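Local coordinates for protein of unknown function with a cupin-like fold (PDB 3CJX) that is of unknown function but adopts a cupin-like fold and belongs to the ChrR-like cupin family, at residues 33-38 / 43-48. Residues are numbered along the deposited sequence; the frame is centred on the assembly and turned at random.
Sequences FPLFMD and LMVMRA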
ATOM      1  N   PHE A  33       5.983   3.973   2.062  1.00 36.05           N
ATOM      2  CA  PHE A  33       6.439   4.264   3.403  1.00 35.90           C
ATOM      3  C   PHE A  33       5.498   3.466   4.317  1.00 35.25           C
ATOM      4  O   PHE A  33       4.337   3.822   4.449  1.00 35.75           O
ATOM      5  CB  PHE A  33       6.417   5.756   3.734  1.00 36.31           C
ATOM      6  CG  PHE A  33       7.328   6.120   4.874  1.00 35.39           C
ATOM      7  CD1 PHE A  33       7.178   5.513   6.120  1.00 37.62           C
ATOM      8  CD2 PHE A  33       8.338   7.039   4.701  1.00 36.33           C
ATOM      9  CE1 PHE A  33       8.007   5.812   7.161  1.00 35.17           C
ATOM     10  CE2 PHE A  33       9.170   7.358   5.740  1.00 38.03           C
ATOM     11  CZ  PHE A  33       9.000   6.744   6.983  1.00 37.86           C
ATOM     12  N   PRO A  34       5.994   2.388   4.946  1.00 34.99           N
ATOM     13  CA  PRO A  34       5.097   1.623   5.785  1.00 35.38           C
ATOM     14  C   PRO A  34       4.780   2.368   7.067  1.00 35.47           C
ATOM     15  O   PRO A  34       5.617   3.109   7.563  1.00 35.58           O
ATOM     16  CB  PRO A  34       5.907   0.358   6.092  1.00 35.68           C
ATOM     17  CG  PRO A  34       7.308   0.804   6.035  1.00 35.54           C
ATOM     18  CD  PRO A  34       7.364   1.844   4.978  1.00 34.67           C
ATOM     19  N   LEU A  35       3.564   2.187   7.564  1.00 35.85           N
ATOM     20  CA  LEU A  35       3.104   2.802   8.805  1.00 36.03           C
ATOM     21  C   LEU A  35       2.726   1.720   9.831  1.00 35.14           C
ATOM     22  O   LEU A  35       3.350   1.625  10.893  1.00 34.60           O
ATOM     23  CB  LEU A  35       1.929   3.757   8.523  1.00 35.86           C
ATOM     24  CG  LEU A  35       2.241   4.755   7.399  1.00 34.79           C
ATOM     25  CD1 LEU A  35       1.034   5.600   7.026  1.00 29.66           C
ATOM     26  CD2 LEU A  35       3.427   5.622   7.832  1.00 27.23           C
ATOM     27  N   PHE A  36       1.741   0.889   9.478  1.00 34.88           N
ATOM     28  CA  PHE A  36       1.244  -0.170  10.355  1.00 35.08           C
ATOM     29  C   PHE A  36       1.090  -1.481   9.595  1.00 35.08           C
ATOM     30  O   PHE A  36       0.460  -1.506   8.555  1.00 33.83           O
ATOM     31  CB  PHE A  36      -0.102   0.242  10.957  1.00 34.98           C
ATOM     32  CG  PHE A  36      -0.638  -0.731  11.954  1.00 33.30           C
ATOM     33  CD1 PHE A  36      -0.295  -0.625  13.284  1.00 34.63           C
ATOM     34  CD2 PHE A  36      -1.478  -1.759  11.563  1.00 34.02           C
ATOM     35  CE1 PHE A  36      -0.776  -1.520  14.208  1.00 36.09           C
ATOM     36  CE2 PHE A  36      -1.956  -2.661  12.479  1.00 32.87           C
ATOM     37  CZ  PHE A  36      -1.612  -2.544  13.798  1.00 34.68           C
HETATM   38  N   MSE A  37       1.650  -2.572  10.129  1.00 35.89           N
HETATM   39  CA  MSE A  37       1.571  -3.893   9.481  1.00 36.77           C
HETATM   40  C   MSE A  37       1.228  -5.007  10.455  1.00 36.00           C
HETATM   41  O   MSE A  37       1.980  -5.280  11.389  1.00 36.58           O
HETATM   42  CB  MSE A  37       2.879  -4.221   8.799  1.00 35.97           C
HETATM   43  CG  MSE A  37       3.393  -3.062   8.032  1.00 38.72           C
HETATM   44 SE   MSE A  37       4.320  -3.603   6.486  0.75 40.93          SE
HETATM   45  CE  MSE A  37       2.745  -3.914   5.392  1.00 37.57           C
ATOM     46  N   ASP A  38       0.093  -5.651  10.216  1.00 35.69           N
ATOM     47  CA  ASP A  38      -0.416  -6.732  11.062  1.00 35.45           C
ATOM     48  C   ASP A  38      -0.700  -7.919  10.161  1.00 35.33           C
ATOM     49  O   ASP A  38      -1.821  -8.070   9.691  1.00 35.96           O
ATOM     50  CB  ASP A  38      -1.697  -6.282  11.778  1.00 35.22           C
ATOM     51  CG  ASP A  38      -2.259  -7.336  12.721  1.00 37.90           C
ATOM     52  OD1 ASP A  38      -1.898  -8.532  12.591  1.00 38.22           O
ATOM     53  OD2 ASP A  38      -3.081  -6.969  13.601  1.00 40.19           O
ATOM     54  N   LEU A  43      -3.822  -6.742   7.900  1.00 38.30           N
ATOM     55  CA  LEU A  43      -4.084  -5.304   7.835  1.00 38.49           C
ATOM     56  C   LEU A  43      -2.799  -4.507   7.617  1.00 37.44           C
ATOM     57  O   LEU A  43      -1.791  -4.776   8.266  1.00 36.42           O
ATOM     58  CB  LEU A  43      -4.775  -4.859   9.124  1.00 38.42           C
ATOM     59  CG  LEU A  43      -5.124  -3.377   9.219  1.00 40.99           C
ATOM     60  CD1 LEU A  43      -6.073  -2.936   8.082  1.00 43.92           C
ATOM     61  CD2 LEU A  43      -5.742  -3.156  10.578  1.00 42.77           C
HETATM   62  N   MSE A  44      -2.823  -3.563   6.680  1.00 36.69           N
HETATM   63  CA  MSE A  44      -1.671  -2.690   6.477  1.00 38.04           C
HETATM   64  C   MSE A  44      -2.146  -1.283   6.248  1.00 36.45           C
HETATM   65  O   MSE A  44      -3.071  -1.079   5.473  1.00 37.08           O
HETATM   66  CB  MSE A  44      -0.843  -3.019   5.242  1.00 37.62           C
HETATM   67  CG  MSE A  44      -0.957  -4.370   4.697  1.00 40.48           C
HETATM   68 SE   MSE A  44       0.202  -4.504   3.132  0.75 45.94          SE
HETATM   69  CE  MSE A  44      -1.179  -4.741   1.782  1.00 43.06           C
ATOM     70  N   VAL A  45      -1.498  -0.324   6.898  1.00 35.25           N
ATOM     71  CA  VAL A  45      -1.783   1.075   6.687  1.00 34.90           C
ATOM     72  C   VAL A  45      -0.491   1.628   6.103  1.00 35.01           C
ATOM     73  O   VAL A  45       0.541   1.575   6.758  1.00 33.69           O
ATOM     74  CB  VAL A  45      -2.190   1.771   7.991  1.00 35.51           C
ATOM     75  CG1 VAL A  45      -2.541   3.250   7.727  1.00 30.84           C
ATOM     76  CG2 VAL A  45      -3.348   1.031   8.632  1.00 28.06           C
HETATM   77  N   MSE A  46      -0.538   2.115   4.864  1.00 35.37           N
HETATM   78  CA  MSE A  46       0.663   2.594   4.175  1.00 36.41           C
HETATM   79  C   MSE A  46       0.472   3.924   3.464  1.00 35.80           C
HETATM   80  O   MSE A  46      -0.638   4.327   3.153  1.00 36.28           O
HETATM   81  CB  MSE A  46       1.025   1.632   3.044  1.00 37.79           C
HETATM   82  CG  MSE A  46       0.924   0.135   3.306  1.00 44.45           C
HETATM   83 SE   MSE A  46       2.372  -0.559   4.376  0.75 51.40          SE
HETATM   84  CE  MSE A  46       1.698  -0.513   6.151  1.00 44.52           C
ATOM     85  N   ARG A  47       1.585   4.570   3.173  1.00 35.82           N
ATOM     86  CA  ARG A  47       1.632   5.752   2.331  1.00 35.75           C
ATOM     87  C   ARG A  47       2.313   5.267   1.074  1.00 36.09           C
ATOM     88  O   ARG A  47       3.365   4.621   1.174  1.00 36.24           O
ATOM     89  CB  ARG A  47       2.489   6.844   2.956  1.00 36.20           C
ATOM     90  CG  ARG A  47       1.760   7.768   3.860  1.00 37.09           C
ATOM     91  CD  ARG A  47       1.133   8.981   3.185  1.00 37.77           C
ATOM     92  NE  ARG A  47       2.082   9.935   2.613  1.00 39.10           N
ATOM     93  CZ  ARG A  47       2.360  10.091   1.318  1.00 39.43           C
ATOM     94  NH1 ARG A  47       1.770   9.359   0.382  1.00 42.26           N
ATOM     95  NH2 ARG A  47       3.236  11.018   0.945  1.00 43.92           N
ATOM     96  N   ALA A  48       1.715   5.532  -0.092  1.00 35.95           N
ATOM     97  CA  ALA A  48       2.325   5.169  -1.381  1.00 35.78           C
ATOM     98  C   ALA A  48       2.587   6.438  -2.196  1.00 36.20           C
ATOM     99  O   ALA A  48       1.869   7.426  -2.063  1.00 36.27           O
ATOM    100  CB  ALA A  48       1.436   4.209  -2.158  1.00 34.21           C
TER
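The Phe36 ring is met obliquely by Leu43 CD2 and Val45 CG2, its CE2 lying 4.3 Å from Leu43 CD2. Its CG, anti to the backbone N (chi1 -175°), sets the ring beside its own carbonyl carbon, where Leu43 CD2 meets it. Phe33 and Arg47 share this face, but the Phe33 ring leans away to pack edge-to-face with Phe20 and the Arg47 guanidinium turns to a salt bridge with Glu111. Segments 33-38 and 43-48 lie on strands 30-38 and 43-50 of an antiparallel hairpin with a classic beta bulge: Leu35 and Phe36 both face Val45. Val45 O receives a straight bond from Phe36 N (3.1 Å), on a lone pair, and a weak, bent one from Leu35 N. Paired backbone bonds of Phe33 with Arg47 and Asp38 with Leu43 flank the bulge, fixing the register. Leu35 CD1 lies 3.9 Å from Arg47 CG. On the other face, Met37 CE approaches the SE atoms of selenomethionines Met44 and Met46. Between strands 110-117 and 156-157 of the cupin-like fold, the hairpin thus buries Pro34, Met37 and Met44 against helix 135-148 and Met46 against Phe114, leaving Phe36, Leu43 and Val45 partly exposed.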